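Periplasmic solute binding protein (Pectobacterium atrosepticum, PDB 4RY1) probably binds a sugar or related solute in the periplasm and delivers it to an ABC-type importer. Local coordinates at residues Ile64-Leu69 with Val362-Phe367; Ile113-Arg118 with Ser284-Leu289. One frame throughout, in Å; residues are numbered along the deposited sequence.

Contact 1. Residues Ile64-Leu69 with Val362-Phe367; sequences IDWNWL and VAVSPF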
loop_
_atom_site.group_PDB
_atom_site.type_symbol
_atom_site.label_atom_id
_atom_site.label_comp_id
_atom_site.label_asym_id
_atom_site.label_seq_id
_atom_site.Cartn_x
_atom_site.Cartn_y
_atom_site.Cartn_z
ATOM N N ILE A 64 4.480 3.183 11.301
ATOM C CA ILE A 64 4.162 4.321 10.475
ATOM C C ILE A 64 4.135 3.902 9.015
ATOM O O ILE A 64 4.777 2.931 8.624
ATOM C CB ILE A 64 5.142 5.490 10.649
ATOM C CG1 ILE A 64 6.569 5.083 10.273
ATOM C CG2 ILE A 64 5.069 6.079 12.058
ATOM C CD1 ILE A 64 7.512 6.267 10.151
ATOM N N ASP A 65 3.348 4.599 8.218
ATOM C CA ASP A 65 3.403 4.454 6.776
ATOM C C ASP A 65 4.578 5.264 6.215
ATOM O O ASP A 65 4.880 6.374 6.683
ATOM C CB ASP A 65 2.066 4.858 6.130
ATOM C CG ASP A 65 1.276 3.689 5.520
ATOM O OD1 ASP A 65 1.698 2.515 5.521
ATOM O OD2 ASP A 65 0.176 3.961 5.031
ATOM N N TRP A 66 5.214 4.717 5.178
ATOM C CA TRP A 66 6.332 5.398 4.498
ATOM C C TRP A 66 5.953 6.790 3.997
ATOM O O TRP A 66 6.746 7.741 4.049
ATOM C CB TRP A 66 6.841 4.509 3.363
ATOM C CG TRP A 66 7.733 5.141 2.360
ATOM C CD1 TRP A 66 9.075 5.339 2.461
ATOM C CD2 TRP A 66 7.348 5.587 1.067
ATOM N NE1 TRP A 66 9.545 5.913 1.303
ATOM C CE2 TRP A 66 8.498 6.056 0.431
ATOM C CE3 TRP A 66 6.131 5.624 0.377
ATOM C CZ2 TRP A 66 8.472 6.553 -0.862
ATOM C CZ3 TRP A 66 6.111 6.114 -0.902
ATOM C CH2 TRP A 66 7.270 6.570 -1.505
ATOM N N ASN A 67 4.737 6.914 3.512
ATOM C CA ASN A 67 4.285 8.180 2.948
ATOM C C ASN A 67 3.956 9.230 3.992
ATOM O O ASN A 67 3.599 10.359 3.622
ATOM C CB ASN A 67 3.117 7.911 2.021
ATOM C CG ASN A 67 2.134 6.958 2.612
ATOM O OD1 ASN A 67 2.435 5.751 2.799
ATOM N ND2 ASN A 67 0.971 7.449 2.914
ATOM N N TRP A 68 4.136 8.890 5.272
ATOM C CA TRP A 68 4.026 9.868 6.364
ATOM C C TRP A 68 5.352 10.534 6.682
ATOM O O TRP A 68 5.394 11.490 7.474
ATOM C CB TRP A 68 3.462 9.270 7.647
ATOM C CG TRP A 68 2.132 8.619 7.502
ATOM C CD1 TRP A 68 1.255 8.700 6.447
ATOM C CD2 TRP A 68 1.544 7.736 8.444
ATOM N NE1 TRP A 68 0.162 7.922 6.690
ATOM C CE2 TRP A 68 0.300 7.337 7.921
ATOM C CE3 TRP A 68 1.932 7.264 9.708
ATOM C CZ2 TRP A 68 -0.543 6.453 8.596
ATOM C CZ3 TRP A 68 1.079 6.398 10.384
ATOM C CH2 TRP A 68 -0.129 5.992 9.820
ATOM N N LEU A 69 6.434 10.069 6.080
ATOM C CA LEU A 69 7.738 10.660 6.358
ATOM C C LEU A 69 7.846 12.137 5.936
ATOM O O LEU A 69 8.509 12.914 6.625
ATOM C CB LEU A 69 8.889 9.827 5.798
ATOM C CG LEU A 69 9.125 8.492 6.498
ATOM C CD1 LEU A 69 10.304 7.781 5.852
ATOM C CD2 LEU A 69 9.380 8.667 7.986
ATOM N N VAL A 362 11.518 4.557 -12.654
ATOM C CA VAL A 362 10.694 5.737 -12.438
ATOM C C VAL A 362 10.295 5.732 -10.955
ATOM O O VAL A 362 9.525 4.881 -10.509
ATOM C CB VAL A 362 9.447 5.734 -13.343
ATOM C CG1 VAL A 362 8.592 6.973 -13.121
ATOM C CG2 VAL A 362 9.841 5.644 -14.808
ATOM N N ALA A 363 10.815 6.702 -10.209
ATOM C CA ALA A 363 10.593 6.787 -8.767
ATOM C C ALA A 363 9.121 6.937 -8.414
ATOM O O ALA A 363 8.372 7.586 -9.127
ATOM C CB ALA A 363 11.372 7.971 -8.193
ATOM N N VAL A 364 8.756 6.343 -7.278
ATOM C CA VAL A 364 7.458 6.510 -6.648
ATOM C C VAL A 364 7.644 7.599 -5.585
ATOM O O VAL A 364 8.528 7.487 -4.727
ATOM C CB VAL A 364 6.978 5.183 -6.014
ATOM C CG1 VAL A 364 5.655 5.363 -5.285
ATOM C CG2 VAL A 364 6.883 4.097 -7.089
ATOM N N SER A 365 6.834 8.649 -5.671
ATOM C CA SER A 365 6.884 9.761 -4.739
ATOM C C SER A 365 5.916 9.518 -3.608
ATOM O O SER A 365 4.763 9.143 -3.848
ATOM C CB SER A 365 6.468 11.053 -5.429
ATOM O OG SER A 365 6.509 12.109 -4.506
ATOM N N PRO A 366 6.349 9.765 -2.364
ATOM C CA PRO A 366 5.361 9.648 -1.290
ATOM C C PRO A 366 4.204 10.643 -1.445
ATOM O O PRO A 366 3.117 10.449 -0.852
ATOM C CB PRO A 366 6.191 9.940 -0.044
ATOM C CG PRO A 366 7.323 10.794 -0.513
ATOM C CD PRO A 366 7.660 10.227 -1.863
ATOM N N PHE A 367 4.441 11.717 -2.200
ATOM C CA PHE A 367 3.418 12.750 -2.353
ATOM C C PHE A 367 2.240 12.322 -3.214
ATOM O O PHE A 367 1.176 12.924 -3.123
ATOM C CB PHE A 367 4.049 14.037 -2.865
ATOM C CG PHE A 367 5.049 14.603 -1.905
ATOM C CD1 PHE A 367 4.637 15.177 -0.709
ATOM C CD2 PHE A 367 6.398 14.526 -2.169
ATOM C CE1 PHE A 367 5.560 15.649 0.206
ATOM C CE2 PHE A 367 7.323 15.020 -1.278
ATOM C CZ PHE A 367 6.906 15.583 -0.085
HETATM O O HOH W 1 2.276 11.912 1.393
#
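Pro366 lies against one face of the Trp66 indole, the two side chains crossing at about a right angle. Its CB stands 4.0 Å from the centroid of the six-membered ring, 19° off the ring normal and displaced toward the rim, a CH-pi contact. CD of the same proline reaches Trp66 CH2 at 3.7 Å, and the backbone Pro366 N comes to 3.4 Å from that carbon; CH2, with its neighbours CZ2 and CZ3, does the touching. Anti to the backbone N (chi1 166°), Trp66 CG is carried from CB toward residues 362-367. At the ring edge, in its plane, Val364 O sits 3.6 Å from CH2, while Val364 CG1 makes a looser apolar contact with the same atom. The indole N-H is engaged elsewhere, NE1 bonding to Thr101 O. In the periplasmic binding protein fold two lobes flank a cleft; here the loop that follows strand 61-64 meets the one that leads into helix 371-385, and bound glycerol, probably from the crystallisation liquor, lies close to Asn67 and is hydrogen-bonded to Asp65 OD1. Beside the indole, Asn67 lays CB 3.8 Å from Pro366 O, while its OD1 turns to Lys285 NZ. A water lies within hydrogen-bonding distance of both carbonyls, 3.0 Å from Asn67 O and 2.8 Å from Pro366 O. Ser365 OG accepts from Phe367 N at 3.1 Å, an ST turn spanning Pro366, and the same hydroxyl is hydrogen-bonded to Glu190. Pro70 and Arg74 of helix 69-74 touch Pro366 as well.

Contact 2. Residues Ile113-Arg118 with Ser284-Leu289; sequences ISMTSR and SKPSSL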
loop_
_atom_site.group_PDB
_atom_site.type_symbol
_atom_site.label_atom_id
_atom_site.label_comp_id
_atom_site.label_asym_id
_atom_site.label_seq_id
_atom_site.Cartn_x
_atom_site.Cartn_y
_atom_site.Cartn_z
ATOM N N ILE A 113 9.317 -2.863 7.597
ATOM C CA ILE A 113 8.888 -4.163 8.132
ATOM C C ILE A 113 8.853 -5.207 7.020
ATOM O O ILE A 113 9.236 -6.372 7.215
ATOM C CB ILE A 113 7.535 -4.039 8.823
ATOM C CG1 ILE A 113 7.651 -3.062 10.000
ATOM C CG2 ILE A 113 7.038 -5.395 9.309
ATOM C CD1 ILE A 113 6.312 -2.547 10.489
ATOM N N SER A 114 8.358 -4.769 5.875
ATOM C CA SER A 114 8.310 -5.532 4.634
ATOM C C SER A 114 8.247 -4.530 3.499
ATOM O O SER A 114 7.773 -3.393 3.670
ATOM C CB SER A 114 7.118 -6.464 4.580
ATOM O OG SER A 114 5.927 -5.759 4.643
ATOM N N MET A 115 8.690 -4.959 2.323
ATOM C CA MET A 115 8.444 -4.253 1.086
ATOM C C MET A 115 7.167 -4.823 0.508
ATOM O O MET A 115 6.820 -5.985 0.762
ATOM C CB MET A 115 9.649 -4.380 0.128
ATOM C CG MET A 115 10.917 -3.674 0.643
ATOM S SD MET A 115 10.829 -1.859 1.018
ATOM C CE MET A 115 10.623 -1.298 -0.674
ATOM N N THR A 116 6.486 -4.022 -0.291
ATOM C CA THR A 116 5.248 -4.440 -0.944
ATOM C C THR A 116 5.116 -3.751 -2.298
ATOM O O THR A 116 5.728 -2.703 -2.542
ATOM C CB THR A 116 4.023 -4.157 -0.043
ATOM O OG1 THR A 116 2.867 -4.804 -0.569
ATOM C CG2 THR A 116 3.720 -2.681 0.093
ATOM N N SER A 117 4.383 -4.403 -3.194
ATOM C CA SER A 117 4.159 -3.928 -4.553
ATOM C C SER A 117 2.692 -3.992 -4.866
ATOM O O SER A 117 1.975 -4.854 -4.332
ATOM C CB SER A 117 4.922 -4.780 -5.564
ATOM O OG SER A 117 6.309 -4.796 -5.283
ATOM N N ARG A 118 2.253 -3.086 -5.739
ATOM C CA ARG A 118 0.910 -3.173 -6.316
ATOM C C ARG A 118 0.875 -4.306 -7.359
ATOM O O ARG A 118 1.730 -4.369 -8.241
ATOM C CB ARG A 118 0.519 -1.879 -7.032
ATOM C CG ARG A 118 0.232 -0.665 -6.174
ATOM C CD ARG A 118 -1.128 -0.753 -5.518
ATOM N NE ARG A 118 -1.473 0.467 -4.788
ATOM C CZ ARG A 118 -2.620 0.684 -4.168
ATOM N NH1 ARG A 118 -3.593 -0.209 -4.180
ATOM N NH2 ARG A 118 -2.785 1.810 -3.487
ATOM N N SER A 284 6.360 -0.100 -6.018
ATOM C CA SER A 284 6.738 -0.689 -4.741
ATOM C C SER A 284 7.083 0.357 -3.702
ATOM O O SER A 284 7.542 1.454 -4.028
ATOM C CB SER A 284 7.940 -1.628 -4.888
ATOM O OG SER A 284 7.778 -2.593 -5.917
ATOM N N LYS A 285 6.891 -0.026 -2.442
ATOM C CA LYS A 285 7.258 0.827 -1.300
ATOM C C LYS A 285 7.275 -0.019 -0.048
ATOM O O LYS A 285 6.809 -1.159 -0.057
ATOM C CB LYS A 285 6.250 1.950 -1.100
ATOM C CG LYS A 285 4.882 1.498 -0.612
ATOM C CD LYS A 285 4.003 2.659 -0.189
ATOM C CE LYS A 285 2.761 2.187 0.536
ATOM N NZ LYS A 285 1.979 3.327 1.125
ATOM N N PRO A 286 7.819 0.518 1.050
ATOM C CA PRO A 286 7.636 -0.209 2.314
ATOM C C PRO A 286 6.183 -0.337 2.671
ATOM O O PRO A 286 5.443 0.641 2.571
ATOM C CB PRO A 286 8.353 0.670 3.341
ATOM C CG PRO A 286 9.325 1.482 2.546
ATOM C CD PRO A 286 8.593 1.743 1.255
ATOM N N SER A 287 5.763 -1.503 3.142
ATOM C CA SER A 287 4.369 -1.653 3.562
ATOM C C SER A 287 4.068 -0.825 4.810
ATOM O O SER A 287 2.938 -0.402 5.016
ATOM C CB SER A 287 4.026 -3.106 3.860
ATOM O OG SER A 287 4.632 -3.553 5.060
ATOM N N SER A 288 5.102 -0.652 5.624
ATOM C CA SER A 288 5.094 0.106 6.872
ATOM C C SER A 288 6.508 0.061 7.419
ATOM O O SER A 288 7.327 -0.761 6.981
ATOM C CB SER A 288 4.107 -0.464 7.895
ATOM O OG SER A 288 2.793 0.082 7.714
ATOM N N LEU A 289 6.764 0.932 8.387
ATOM C CA LEU A 289 8.061 1.056 9.049
ATOM C C LEU A 289 7.814 0.998 10.534
ATOM O O LEU A 289 6.733 1.372 10.982
ATOM C CB LEU A 289 8.733 2.423 8.774
ATOM C CG LEU A 289 8.712 2.994 7.356
ATOM C CD1 LEU A 289 9.246 4.426 7.325
ATOM C CD2 LEU A 289 9.581 2.159 6.494
#
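Thr116 and Lys285 pair through two backbone bonds, Thr116 N to Lys285 O and Lys285 N to Thr116 O, both 2.9 Å. On one side of this pair Ser117 and Ser284 bring their hydroxyls together on the same face of the sheet, OG to OG 2.7 Å, and either could be the donor. On the other side Ser287 N donates to Ser114 O at 2.8 Å, and the two hydroxyls, Ser114 OG and Ser287 OG, approach to 2.6 Å. Further on, Ile113 N gives a nearly straight bond to Ser288 O (3.0 Å, 177°). Strands 107-123 and 284-292 thus run antiparallel within the mixed sheet of the binding-protein fold, and both turn a corner here, at Ile113 and at Ser287. The Met115 chain, bent at chi2 and chi3 (-58° and -68°), folds back over Pro286, with SD 4.0 Å from Pro286 CG and CE 3.6 Å from Lys285 C. Thr116 CG2 rests 3.7 Å from Ser287 CA, while its OG1 is held by Asp250 OD1 and Ser251 N. Outside this shell, Ser114 OG also bonds to Asn323 O, and Lys285 NZ, besides its bond to Asn67, forms a salt bridge with Glu369 OE1. Bound glycerol is hydrogen-bonded to Ser287 O and to Lys285 NZ.

In the fold
Both contacts are buried near the middle of the chain, their centres about 10 Å apart, yet they are built differently. Contact 2 joins two strands of the mixed sheet and relies on backbone bonds and serine hydroxyls; contact 1 joins two loops, with ring packing and a shared water in place of direct hydrogen bonds. Contact 2 also buries more surface, 493 against 195 Å². They meet where strand 61-64 pairs with strand 284-292: Ile64 O lies 2.8 Å from Leu289 N, a probable hydrogen bond. Trp66 of contact 1 packs on Lys285 and Pro286 of contact 2, and polar groups of both border bound glycerol, which may mark the solute pocket.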